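Local atomic coordinates of sulfate transporter 4.1, chloroplastic (Arabidopsis thaliana, PDB entry 7LHV), a protein that carries sulfate across membranes together with protons, as a secondary active symporter of the SLC26/SulP family that may help regulate sulfate assimilation. Residues 78-83 / 138-143; 96-101 / 404-409; 188-193 / 372-377; 142-147 / 359-364; 128-133 / 149-154. One frame throughout, in Å; residues are numbered along the deposited sequence.

Interaction 1. Residues 78-83 / 138-143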
# COMPACT_ATOMS: atom_id res chain seq x y z
N THR A 78 22.58 -27.18 5.67
CA THR A 78 21.28 -26.52 5.79
C THR A 78 21.21 -25.67 7.06
O THR A 78 20.75 -24.53 7.02
CB THR A 78 20.16 -27.56 5.77
OG1 THR A 78 20.24 -28.32 4.56
CG2 THR A 78 18.80 -26.89 5.86
N LEU A 79 21.66 -26.22 8.19
CA LEU A 79 21.54 -25.49 9.44
C LEU A 79 22.65 -24.47 9.64
O LEU A 79 22.41 -23.42 10.26
CB LEU A 79 21.52 -26.47 10.62
CG LEU A 79 20.21 -27.22 10.87
CD1 LEU A 79 20.22 -27.86 12.24
CD2 LEU A 79 19.02 -26.29 10.72
N PHE A 80 23.85 -24.73 9.12
CA PHE A 80 25.01 -23.88 9.35
C PHE A 80 25.53 -23.38 8.01
O PHE A 80 26.35 -24.05 7.36
CB PHE A 80 26.10 -24.63 10.10
CG PHE A 80 25.70 -25.05 11.49
CD1 PHE A 80 24.85 -24.27 12.24
CD2 PHE A 80 26.18 -26.22 12.03
CE1 PHE A 80 24.48 -24.65 13.51
CE2 PHE A 80 25.82 -26.61 13.30
CZ PHE A 80 24.97 -25.83 14.04
N PRO A 81 25.09 -22.21 7.55
CA PRO A 81 25.60 -21.68 6.27
C PRO A 81 27.08 -21.34 6.29
O PRO A 81 27.67 -21.19 5.22
CB PRO A 81 24.74 -20.43 6.03
CG PRO A 81 24.21 -20.07 7.37
CD PRO A 81 24.04 -21.35 8.12
N CYS A 82 27.69 -21.22 7.48
CA CYS A 82 29.11 -20.89 7.56
C CYS A 82 29.96 -21.90 6.81
O CYS A 82 30.95 -21.54 6.16
CB CYS A 82 29.54 -20.80 9.02
SG CYS A 82 29.45 -22.36 9.91
N PHE A 83 29.57 -23.18 6.86
CA PHE A 83 30.34 -24.22 6.18
C PHE A 83 30.42 -23.98 4.68
O PHE A 83 31.32 -24.52 4.03
CB PHE A 83 29.73 -25.59 6.47
CG PHE A 83 30.03 -26.10 7.84
CD1 PHE A 83 31.22 -26.75 8.11
CD2 PHE A 83 29.12 -25.93 8.87
CE1 PHE A 83 31.50 -27.22 9.38
CE2 PHE A 83 29.39 -26.39 10.15
CZ PHE A 83 30.58 -27.04 10.40
N TYR A 138 26.58 -14.51 14.13
CA TYR A 138 26.38 -14.21 12.72
C TYR A 138 27.36 -14.99 11.85
O TYR A 138 26.97 -15.56 10.82
CB TYR A 138 26.51 -12.72 12.46
CG TYR A 138 26.21 -12.34 11.03
CD1 TYR A 138 24.91 -12.23 10.59
CD2 TYR A 138 27.23 -12.13 10.12
CE1 TYR A 138 24.62 -11.89 9.28
CE2 TYR A 138 26.96 -11.79 8.81
CZ TYR A 138 25.65 -11.68 8.40
OH TYR A 138 25.37 -11.34 7.10
N ALA A 139 28.62 -15.05 12.27
CA ALA A 139 29.62 -15.79 11.51
C ALA A 139 29.25 -17.26 11.35
O ALA A 139 29.75 -17.92 10.44
CB ALA A 139 30.99 -15.67 12.18
N ILE A 140 28.38 -17.78 12.21
CA ILE A 140 27.90 -19.14 12.05
C ILE A 140 26.61 -19.20 11.24
O ILE A 140 26.40 -20.15 10.49
CB ILE A 140 27.72 -19.81 13.43
CG1 ILE A 140 29.02 -19.76 14.22
CG2 ILE A 140 27.26 -21.24 13.27
CD1 ILE A 140 28.88 -20.23 15.65
N PHE A 141 25.76 -18.18 11.35
CA PHE A 141 24.43 -18.23 10.75
C PHE A 141 24.22 -17.18 9.66
O PHE A 141 23.10 -17.03 9.17
CB PHE A 141 23.35 -18.08 11.82
CG PHE A 141 23.30 -19.24 12.78
CD1 PHE A 141 22.77 -20.45 12.38
CD2 PHE A 141 23.77 -19.11 14.07
CE1 PHE A 141 22.71 -21.52 13.26
CE2 PHE A 141 23.72 -20.17 14.95
CZ PHE A 141 23.19 -21.37 14.55
N GLY A 142 25.26 -16.45 9.28
CA GLY A 142 25.14 -15.41 8.28
C GLY A 142 25.58 -15.87 6.91
O GLY A 142 26.53 -16.63 6.76
N SER A 143 24.85 -15.40 5.89
CA SER A 143 25.16 -15.76 4.51
C SER A 143 26.25 -14.88 3.91
O SER A 143 27.03 -15.36 3.08
CB SER A 143 23.90 -15.67 3.65
OG SER A 143 22.95 -16.64 4.05
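The C-terminal end of transmembrane helix 125-141 is met by the loop that leaves helix 72-79, with Phe80, Pro81 and Cys82 packing on Ile140 and Phe141. The alpha carbons of Cys82 and Ile140 are 5.0 Å apart, close enough for a loop to ride directly on the helix backbone. Pro81 turns its ring toward the helix end, where its CD lies 3.6 Å from Ile140 O and its CG touches the carbonyl group of Phe141. One residue on, Cys82 N donates a weak hydrogen bond to Ile140 O, 3.4 Å long and bent to 142°, and Cys82 CB rests beside Ala139 O.

Next to this polar seam the aromatic side chains run side by side, pointing the same way. Phe80 CE1 reaches Phe141 CE1 at 3.6 Å. Phe141 CE1 comes in the plane of the Phe80 ring, at its edge, but the two ring planes are 63° apart, an oblique pairing with centroids 5.6 Å from each other. Ile140 CG2 fills the neighbouring position, 4.0 Å from Phe80 CD1. Phe141 also touches Val374 of helix 365-381. One carbonyl of the last helical turn, Ile140 O, thus takes a weak N-H from the loop that, with Phe80 and Pro81, covers the C-terminal end of helix 125-141.

Interaction 2. Residues 96-101 / 404-409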
# COMPACT_ATOMS: atom_id res chain seq x y z
N LYS A 96 45.45 -15.17 5.98
CA LYS A 96 46.10 -13.89 6.22
C LYS A 96 45.14 -12.73 5.93
O LYS A 96 45.07 -11.77 6.70
CB LYS A 96 47.39 -13.77 5.41
CG LYS A 96 47.23 -13.70 3.89
CD LYS A 96 48.58 -13.64 3.20
CE LYS A 96 49.29 -12.31 3.43
NZ LYS A 96 48.59 -11.15 2.81
N LEU A 97 44.39 -12.83 4.83
CA LEU A 97 43.45 -11.76 4.50
C LEU A 97 42.35 -11.63 5.56
O LEU A 97 42.00 -10.52 5.97
CB LEU A 97 42.85 -12.00 3.12
CG LEU A 97 43.85 -11.88 1.97
CD1 LEU A 97 43.17 -12.17 0.64
CD2 LEU A 97 44.49 -10.50 1.95
N ASP A 98 41.81 -12.76 6.01
CA ASP A 98 40.77 -12.74 7.03
C ASP A 98 41.30 -12.19 8.35
O ASP A 98 40.61 -11.43 9.03
CB ASP A 98 40.19 -14.14 7.23
CG ASP A 98 39.31 -14.56 6.07
OD1 ASP A 98 38.87 -13.68 5.31
OD2 ASP A 98 39.06 -15.78 5.93
N LEU A 99 42.51 -12.58 8.74
CA LEU A 99 43.08 -12.09 9.99
C LEU A 99 43.29 -10.58 9.94
O LEU A 99 42.93 -9.86 10.88
CB LEU A 99 44.40 -12.81 10.28
CG LEU A 99 45.04 -12.55 11.65
CD1 LEU A 99 44.25 -13.22 12.75
CD2 LEU A 99 46.48 -13.03 11.65
N MET A 100 43.85 -10.09 8.83
CA MET A 100 44.06 -8.65 8.71
C MET A 100 42.73 -7.90 8.70
O MET A 100 42.59 -6.88 9.38
CB MET A 100 44.85 -8.34 7.44
CG MET A 100 46.34 -8.66 7.56
SD MET A 100 47.05 -8.09 9.12
CE MET A 100 46.86 -6.31 8.96
N ALA A 101 41.74 -8.40 7.96
CA ALA A 101 40.45 -7.74 7.90
C ALA A 101 39.76 -7.74 9.26
O ALA A 101 39.16 -6.74 9.67
CB ALA A 101 39.56 -8.41 6.86
N THR A 404 36.21 -14.75 3.65
CA THR A 404 35.20 -15.58 4.29
C THR A 404 34.62 -14.86 5.51
O THR A 404 34.96 -13.70 5.79
CB THR A 404 35.78 -16.94 4.70
OG1 THR A 404 36.76 -16.75 5.72
CG2 THR A 404 36.43 -17.61 3.50
N GLY A 405 33.75 -15.55 6.23
CA GLY A 405 33.18 -15.02 7.45
C GLY A 405 34.08 -15.09 8.65
O GLY A 405 33.71 -14.58 9.72
N LEU A 406 35.25 -15.72 8.52
CA LEU A 406 36.20 -15.77 9.62
C LEU A 406 36.62 -14.37 10.05
O LEU A 406 36.89 -14.14 11.23
CB LEU A 406 37.43 -16.58 9.21
CG LEU A 406 38.38 -17.00 10.34
CD1 LEU A 406 37.70 -18.00 11.26
CD2 LEU A 406 39.66 -17.58 9.77
N SER A 407 36.65 -13.42 9.11
CA SER A 407 36.95 -12.03 9.47
C SER A 407 36.00 -11.51 10.53
O SER A 407 36.38 -10.68 11.36
CB SER A 407 36.89 -11.15 8.23
OG SER A 407 37.70 -11.67 7.19
N GLY A 408 34.75 -11.98 10.52
CA GLY A 408 33.85 -11.64 11.61
C GLY A 408 34.30 -12.23 12.93
O GLY A 408 34.43 -11.51 13.92
N LEU A 409 34.59 -13.53 12.94
CA LEU A 409 34.97 -14.19 14.19
C LEU A 409 36.16 -13.50 14.83
O LEU A 409 36.12 -13.15 16.02
CB LEU A 409 35.30 -15.66 13.93
CG LEU A 409 34.13 -16.64 13.81
CD1 LEU A 409 34.64 -18.03 13.49
CD2 LEU A 409 33.31 -16.65 15.09
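Thr404 meets Asp98 with both its backbone and its side chain. Its N-H points almost straight (172°) at Asp98 OD1, although at 3.3 Å the bond is weak, while its hydroxyl OG1 donates to Asp98 OD2 at 2.5 Å, approaching from above the carboxylate plane, 41° out of it. The side chains of Asp98 and Thr404 cross at about a right angle. The Thr404 torsion that sets OG1 between the backbone N and the carbonyl carbon (chi1 66°) also lets this oxygen accept a weak capping bond from Leu406 N. Leu406 adds only a CB contact, 3.7 Å from Asp98 OD2. Ser407 comes closest along the backbone, its CA 4.6 Å from that of Asp98. Its OG gives a weak bond to Asp98 O and sits 3.8 Å from Ala101 CB, so the serine fits against one face of helix 91-119.

Asp98 OD1 has a further donor in Lys403 N, just ahead of Thr404. Two successive backbone N-H groups and one hydroxyl therefore converge on one carboxylate. The carboxylate holds the turn leading into helix 406-426, and the weak Thr404 capping bond is what marks a helix N-terminus.

Interaction 3. Residues 188-193 / 372-377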
# COMPACT_ATOMS: atom_id res chain seq x y z
N LEU A 188 11.12 -10.91 14.93
CA LEU A 188 10.47 -10.42 13.72
C LEU A 188 11.30 -10.73 12.48
O LEU A 188 10.76 -11.10 11.44
CB LEU A 188 10.21 -8.92 13.82
CG LEU A 188 8.98 -8.50 14.63
CD1 LEU A 188 8.88 -6.99 14.70
CD2 LEU A 188 7.72 -9.09 14.02
N GLU A 189 12.63 -10.58 12.57
CA GLU A 189 13.49 -10.88 11.44
C GLU A 189 13.45 -12.36 11.10
O GLU A 189 13.41 -12.73 9.92
CB GLU A 189 14.92 -10.44 11.74
CG GLU A 189 15.10 -8.95 11.84
CD GLU A 189 16.55 -8.56 12.02
OE1 GLU A 189 16.88 -7.38 11.82
OE2 GLU A 189 17.36 -9.45 12.35
N CYS A 190 13.48 -13.23 12.11
CA CYS A 190 13.39 -14.67 11.85
C CYS A 190 12.06 -15.03 11.21
O CYS A 190 12.00 -15.87 10.31
CB CYS A 190 13.61 -15.45 13.14
SG CYS A 190 15.33 -15.78 13.53
N ILE A 191 10.97 -14.41 11.67
CA ILE A 191 9.66 -14.67 11.08
C ILE A 191 9.62 -14.22 9.63
O ILE A 191 9.14 -14.94 8.74
CB ILE A 191 8.55 -14.00 11.92
CG1 ILE A 191 8.22 -14.85 13.14
CG2 ILE A 191 7.31 -13.77 11.08
CD1 ILE A 191 7.34 -14.16 14.14
N MET A 192 10.13 -13.02 9.35
CA MET A 192 10.10 -12.49 7.99
C MET A 192 11.09 -13.19 7.07
O MET A 192 10.95 -13.10 5.85
CB MET A 192 10.37 -10.99 8.00
CG MET A 192 9.31 -10.17 8.72
SD MET A 192 7.91 -9.73 7.67
CE MET A 192 8.68 -8.54 6.57
N GLY A 193 12.09 -13.87 7.63
CA GLY A 193 13.00 -14.65 6.82
C GLY A 193 12.50 -16.04 6.53
O GLY A 193 12.70 -16.57 5.43
N LEU A 372 20.39 -12.74 10.54
CA LEU A 372 20.33 -11.53 11.36
C LEU A 372 19.40 -11.74 12.56
O LEU A 372 19.72 -11.31 13.67
CB LEU A 372 19.86 -10.34 10.54
CG LEU A 372 20.78 -9.80 9.45
CD1 LEU A 372 20.07 -8.71 8.67
CD2 LEU A 372 22.04 -9.27 10.08
N GLY A 373 18.25 -12.37 12.33
CA GLY A 373 17.33 -12.62 13.43
C GLY A 373 17.91 -13.53 14.49
O GLY A 373 17.76 -13.28 15.69
N VAL A 374 18.59 -14.60 14.07
CA VAL A 374 19.21 -15.51 15.03
C VAL A 374 20.29 -14.78 15.82
O VAL A 374 20.40 -14.94 17.05
CB VAL A 374 19.76 -16.75 14.32
CG1 VAL A 374 20.63 -17.56 15.26
CG2 VAL A 374 18.62 -17.60 13.80
N ALA A 375 21.10 -13.98 15.14
CA ALA A 375 22.14 -13.21 15.82
C ALA A 375 21.53 -12.26 16.84
O ALA A 375 22.03 -12.15 17.97
CB ALA A 375 22.98 -12.44 14.81
N ASN A 376 20.45 -11.57 16.47
CA ASN A 376 19.81 -10.65 17.40
C ASN A 376 19.22 -11.38 18.59
O ASN A 376 19.30 -10.90 19.73
CB ASN A 376 18.73 -9.85 16.67
CG ASN A 376 19.28 -8.60 16.02
OD1 ASN A 376 20.00 -7.83 16.65
ND2 ASN A 376 18.94 -8.39 14.76
N ILE A 377 18.61 -12.55 18.36
CA ILE A 377 18.01 -13.30 19.46
C ILE A 377 19.08 -13.73 20.46
O ILE A 377 18.92 -13.57 21.68
CB ILE A 377 17.23 -14.51 18.92
CG1 ILE A 377 15.92 -14.05 18.28
CG2 ILE A 377 16.96 -15.51 20.02
CD1 ILE A 377 15.20 -15.15 17.53
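Glu189 and Cys190 of helix 173-194 press on Gly373 of helix 365-381, and the contact is tightest there. The short helical segments run nearly antiparallel, their directions 158° apart and their axes 7.8 Å from each other. Gly373, having no side chain, lets its CA come within 4.7 Å of that of Glu189, and Glu189 CB lies against it. The Glu189 chain is extended beyond CG and brings the carboxylate to Asn376, whose side chain it crosses at about a right angle. There Asn376 ND2 donates to Glu189 OE2 at 3.1 Å with an angle of 143°. The donor sits well above the carboxylate plane, 48° out of it, whereas the acceptor lies in the plane of the amide. OE2 also comes close to Gly373 N, but the angle is too poor for a bond. These are buried polar atoms, and Asn376 OD1 is satisfied separately by Ala387 N.

In contrast to this buried side, Cys190 is partly exposed. Its SG lies on the Gly373-Val374 backbone, 3.5 Å from Val374 N, and its apolar reach is longer: 3.8 Å from SG to Val374 CG2 and 4.1 Å to Ile377 CD1. A bound phospholipid lies about 10 Å from the Cys190 side chain.

Within the bundle, helix 330-358 covers the Glu189 side through Thr341 and Ala344, helix 125-141 lies against Val374 through Val137, and the Asn376 bond to Ala387 reaches the chain just ahead of strand 388-389.

Interaction 4. Residues 142-147 / 359-364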
# COMPACT_ATOMS: atom_id res chain seq x y z
N GLY A 142 25.26 -16.45 9.28
CA GLY A 142 25.14 -15.41 8.28
C GLY A 142 25.58 -15.87 6.91
O GLY A 142 26.53 -16.63 6.76
N SER A 143 24.85 -15.40 5.89
CA SER A 143 25.16 -15.76 4.51
C SER A 143 26.25 -14.88 3.91
O SER A 143 27.03 -15.36 3.08
CB SER A 143 23.90 -15.67 3.65
OG SER A 143 22.95 -16.64 4.05
N SER A 144 26.32 -13.62 4.30
CA SER A 144 27.32 -12.72 3.74
C SER A 144 28.69 -13.03 4.32
O SER A 144 28.83 -13.42 5.48
CB SER A 144 26.95 -11.27 4.03
OG SER A 144 27.79 -10.38 3.32
N ARG A 145 29.72 -12.86 3.49
CA ARG A 145 31.09 -13.13 3.90
C ARG A 145 31.89 -11.86 4.18
O ARG A 145 33.01 -11.96 4.70
CB ARG A 145 31.81 -13.96 2.83
CG ARG A 145 31.16 -15.30 2.56
CD ARG A 145 31.82 -16.01 1.40
NE ARG A 145 31.06 -17.19 0.98
CZ ARG A 145 31.33 -17.90 -0.10
NH1 ARG A 145 32.34 -17.60 -0.90
NH2 ARG A 145 30.56 -18.95 -0.39
N GLN A 146 31.36 -10.68 3.84
CA GLN A 146 32.03 -9.43 4.13
C GLN A 146 31.23 -8.50 5.03
O GLN A 146 31.78 -7.47 5.45
CB GLN A 146 32.37 -8.67 2.83
CG GLN A 146 33.51 -9.26 2.01
CD GLN A 146 33.16 -10.58 1.36
OE1 GLN A 146 33.80 -11.60 1.62
NE2 GLN A 146 32.14 -10.57 0.52
N LEU A 147 29.98 -8.81 5.33
CA LEU A 147 29.16 -7.93 6.15
C LEU A 147 29.66 -7.91 7.59
O LEU A 147 30.00 -8.95 8.15
CB LEU A 147 27.70 -8.36 6.11
CG LEU A 147 26.71 -7.39 6.75
CD1 LEU A 147 26.46 -6.22 5.84
CD2 LEU A 147 25.41 -8.09 7.07
N ASN A 359 31.70 -9.85 -4.98
CA ASN A 359 32.70 -10.84 -4.61
C ASN A 359 32.41 -12.23 -5.17
O ASN A 359 33.04 -13.20 -4.74
CB ASN A 359 32.81 -10.91 -3.08
CG ASN A 359 33.47 -9.68 -2.50
OD1 ASN A 359 34.69 -9.54 -2.51
ND2 ASN A 359 32.65 -8.77 -1.99
N ARG A 360 31.47 -12.35 -6.11
CA ARG A 360 31.29 -13.57 -6.90
C ARG A 360 30.88 -14.76 -6.03
O ARG A 360 31.52 -15.81 -6.03
CB ARG A 360 32.56 -13.89 -7.69
CG ARG A 360 32.90 -12.89 -8.78
CD ARG A 360 34.16 -13.33 -9.52
NE ARG A 360 34.59 -12.37 -10.52
CZ ARG A 360 34.17 -12.37 -11.78
NH1 ARG A 360 33.33 -13.28 -12.23
NH2 ARG A 360 34.62 -11.43 -12.61
N TYR A 361 29.78 -14.59 -5.30
CA TYR A 361 29.18 -15.71 -4.59
C TYR A 361 27.68 -15.46 -4.45
O TYR A 361 27.21 -14.32 -4.54
CB TYR A 361 29.84 -15.96 -3.23
CG TYR A 361 29.68 -14.85 -2.21
CD1 TYR A 361 30.59 -13.81 -2.15
CD2 TYR A 361 28.64 -14.87 -1.30
CE1 TYR A 361 30.45 -12.80 -1.21
CE2 TYR A 361 28.49 -13.87 -0.36
CZ TYR A 361 29.41 -12.84 -0.32
OH TYR A 361 29.27 -11.83 0.60
N GLU A 362 26.94 -16.54 -4.24
CA GLU A 362 25.49 -16.47 -4.17
C GLU A 362 25.02 -16.00 -2.80
O GLU A 362 25.65 -16.29 -1.78
CB GLU A 362 24.87 -17.84 -4.47
CG GLU A 362 25.17 -18.38 -5.86
CD GLU A 362 23.99 -19.11 -6.45
OE1 GLU A 362 24.21 -20.03 -7.27
OE2 GLU A 362 22.84 -18.77 -6.10
N LEU A 363 23.90 -15.29 -2.79
CA LEU A 363 23.29 -14.84 -1.55
C LEU A 363 21.80 -14.63 -1.79
O LEU A 363 21.41 -14.14 -2.86
CB LEU A 363 23.94 -13.55 -1.03
CG LEU A 363 23.58 -13.06 0.37
CD1 LEU A 363 24.77 -12.37 0.98
CD2 LEU A 363 22.40 -12.11 0.33
N ASP A 364 20.99 -14.99 -0.81
CA ASP A 364 19.55 -14.80 -0.86
C ASP A 364 19.09 -13.91 0.28
O ASP A 364 19.69 -13.90 1.36
CB ASP A 364 18.82 -16.14 -0.83
CG ASP A 364 19.18 -16.98 0.38
OD1 ASP A 364 20.07 -16.56 1.14
OD2 ASP A 364 18.58 -18.06 0.56
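Tyr361 has CG in the crowded position between its backbone N and carbonyl carbon (chi1 65°), and Arg145 runs extended from CG to NE (chi2 174° placing CD). The two side chains slide past each other in opposite directions. Here the loop after helix 125-141 and the loop after helix 330-358 are joined by a guanidinium-ring stack, Arg145 on Tyr361, with an off-centre cation-pi contact. The guanidinium lies flat on the ring, its plane 7° from it, with Arg145 CZ 4.6 Å from the ring centroid. Arg145 CD sits over the ring centre itself, a CH-pi contact of 4.1 Å. Further along, Leu363 CD1 packs on Ser144 CA at 3.8 Å, an apolar patch beside the phenol.

Gln146 and Asn359 meet tip to tip on the opposite flank of the ring, and Asn359 ND2 is bonded to Leu355 O and Asn398 OD1. Arg360, next to Tyr361, forms a salt bridge with Asp557 of the second subunit, which places loop 359-364 at the subunit interface. The phenol oxygen closes the contact: Ser144 OG gives it a weak bond at 3.4 Å, while Arg145 N donates almost straight to Tyr361 OH at 3.1 Å.

Interaction 5. Residues 128-133 / 149-154. With SO4 (sulfate ion), chain D.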
# COMPACT_ATOMS: atom_id res chain seq x y z
N LEU A 128 29.88 -2.82 23.42
CA LEU A 128 30.79 -3.95 23.24
C LEU A 128 30.05 -5.27 23.30
O LEU A 128 30.30 -6.17 22.50
CB LEU A 128 31.91 -3.90 24.28
CG LEU A 128 32.85 -2.71 24.19
CD1 LEU A 128 33.93 -2.81 25.25
CD2 LEU A 128 33.46 -2.61 22.81
N TYR A 129 29.12 -5.40 24.25
CA TYR A 129 28.25 -6.57 24.29
C TYR A 129 27.55 -6.75 22.95
O TYR A 129 27.52 -7.85 22.39
CB TYR A 129 27.23 -6.44 25.42
CG TYR A 129 27.81 -6.37 26.81
CD1 TYR A 129 29.09 -6.82 27.08
CD2 TYR A 129 27.06 -5.86 27.86
CE1 TYR A 129 29.62 -6.76 28.35
CE2 TYR A 129 27.58 -5.80 29.14
CZ TYR A 129 28.86 -6.25 29.38
OH TYR A 129 29.37 -6.19 30.65
N SER A 130 27.02 -5.66 22.40
CA SER A 130 26.31 -5.72 21.13
C SER A 130 27.22 -6.08 19.97
O SER A 130 26.72 -6.37 18.88
CB SER A 130 25.62 -4.38 20.85
OG SER A 130 24.84 -4.46 19.67
N SER A 131 28.54 -6.06 20.16
CA SER A 131 29.47 -6.53 19.16
C SER A 131 30.08 -7.88 19.49
O SER A 131 30.75 -8.46 18.64
CB SER A 131 30.61 -5.51 18.97
OG SER A 131 30.12 -4.27 18.52
N PHE A 132 29.87 -8.39 20.70
CA PHE A 132 30.55 -9.62 21.10
C PHE A 132 29.79 -10.87 20.66
O PHE A 132 30.26 -11.62 19.80
CB PHE A 132 30.76 -9.63 22.61
CG PHE A 132 31.43 -10.88 23.11
CD1 PHE A 132 32.59 -11.34 22.53
CD2 PHE A 132 30.88 -11.59 24.16
CE1 PHE A 132 33.20 -12.49 22.99
CE2 PHE A 132 31.48 -12.74 24.62
CZ PHE A 132 32.64 -13.18 24.03
N VAL A 133 28.61 -11.09 21.22
CA VAL A 133 27.92 -12.36 21.04
C VAL A 133 27.25 -12.46 19.67
O VAL A 133 27.39 -13.49 19.01
CB VAL A 133 26.90 -12.60 22.18
CG1 VAL A 133 26.01 -13.78 21.85
CG2 VAL A 133 27.64 -12.84 23.48
N ILE A 149 28.73 -6.96 11.49
CA ILE A 149 27.54 -6.90 12.33
C ILE A 149 27.89 -6.21 13.64
O ILE A 149 28.90 -6.53 14.27
CB ILE A 149 26.97 -8.30 12.58
CG1 ILE A 149 26.26 -8.79 11.32
CG2 ILE A 149 26.01 -8.30 13.75
CD1 ILE A 149 25.18 -7.85 10.86
N GLY A 150 27.06 -5.25 14.04
CA GLY A 150 27.28 -4.52 15.27
C GLY A 150 26.40 -3.29 15.36
O GLY A 150 25.45 -3.12 14.58
N PRO A 151 26.68 -2.42 16.32
CA PRO A 151 25.92 -1.17 16.42
C PRO A 151 26.11 -0.31 15.19
O PRO A 151 27.19 -0.25 14.60
CB PRO A 151 26.51 -0.50 17.67
CG PRO A 151 27.19 -1.59 18.41
CD PRO A 151 27.69 -2.54 17.38
N VAL A 152 25.03 0.37 14.79
CA VAL A 152 25.07 1.34 13.70
C VAL A 152 24.39 2.61 14.19
O VAL A 152 23.68 2.62 15.19
CB VAL A 152 24.40 0.82 12.42
CG1 VAL A 152 25.07 -0.46 11.95
CG2 VAL A 152 22.93 0.59 12.64
N ALA A 153 24.64 3.71 13.46
CA ALA A 153 24.12 5.00 13.89
C ALA A 153 22.60 5.04 13.86
O ALA A 153 21.97 5.53 14.81
CB ALA A 153 24.71 6.11 13.02
N LEU A 154 21.99 4.52 12.80
CA LEU A 154 20.55 4.66 12.63
C LEU A 154 19.79 3.81 13.64
O LEU A 154 18.82 4.27 14.25
CB LEU A 154 20.15 4.29 11.20
CG LEU A 154 18.69 4.55 10.83
CD1 LEU A 154 18.35 6.00 11.05
CD2 LEU A 154 18.43 4.14 9.40
S SO4 D . 27.20 2.96 9.96
O1 SO4 D . 27.98 3.91 9.17
O2 SO4 D . 26.64 1.94 9.08
O3 SO4 D . 26.12 3.66 10.63
O4 SO4 D . 28.07 2.33 10.95
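Pro151 rests its ring against two consecutive serines of helix 125-141, Ser130 and Ser131, with Ser131 OG 3.2 Å from Pro151 CD and Ser130 OG 3.9 Å from Pro151 CG. Ser130 OG, anti to its backbone N (chi1 -175°), lies near the ring carbons but has its polar partner elsewhere, in Tyr385 O. The backbone of the extended segment also comes close, the CA atoms of Ser131 and Gly150 being 4.9 Å apart. Gly150 CA packs near Ser130 O at 4.1 Å. All four touching residues are buried, and the contact is small, 148 Å² in all.

Just beyond Pro151 the chain turns into a helix, with Val152 at the N-cap position. The first helical N-H, that of Ala153, points at the bound sulfate: Ala153 N donates to O3 of the ion at 3.2 Å and 171°. Val152 CB approaches the same oxygen at 3.8 Å. The amino end of helix 153-166 would be expected to favour the anion, which is probably the transported substrate. Phe391 N and Ser392 OG, from the start of helix 391-399, complete the grip on it.

In the second shell, strand 149-150 pairs antiparallel with strand 388-389, so the two helix starts are set side by side. Arg393 NH2 holds Pro151 O, and Tyr116 of helix 91-119 and Tyr385 pack on the proline ring. Two short strands leading into helices whose amino ends share an anion are the hallmark of the substrate site in SLC26 transporters.

In the fold
Interactions 2 and 5 are buried, whereas 1, 3 and 4 are only partly so. Interactions 1 and 5 both use helix 125-141, at its C-terminal end and in its first half, and interactions 1 and 4 share Gly142 and Ser143. Interaction 1 touches interaction 3 where Tyr138 meets Leu372, and interaction 2 where Ala139 meets Leu409. Arg145 of interaction 4 packs on Thr404 of interaction 2. The chemistry follows position: aromatic contacts put a loop on a helix end in 1, a cation-pi stack joins two loops in 4, a carboxylate ties helix to helix in 3 and helix to the turn before a helix in 2, and interaction 5 alone holds the sulfate. Interactions 2 and 3 do not touch.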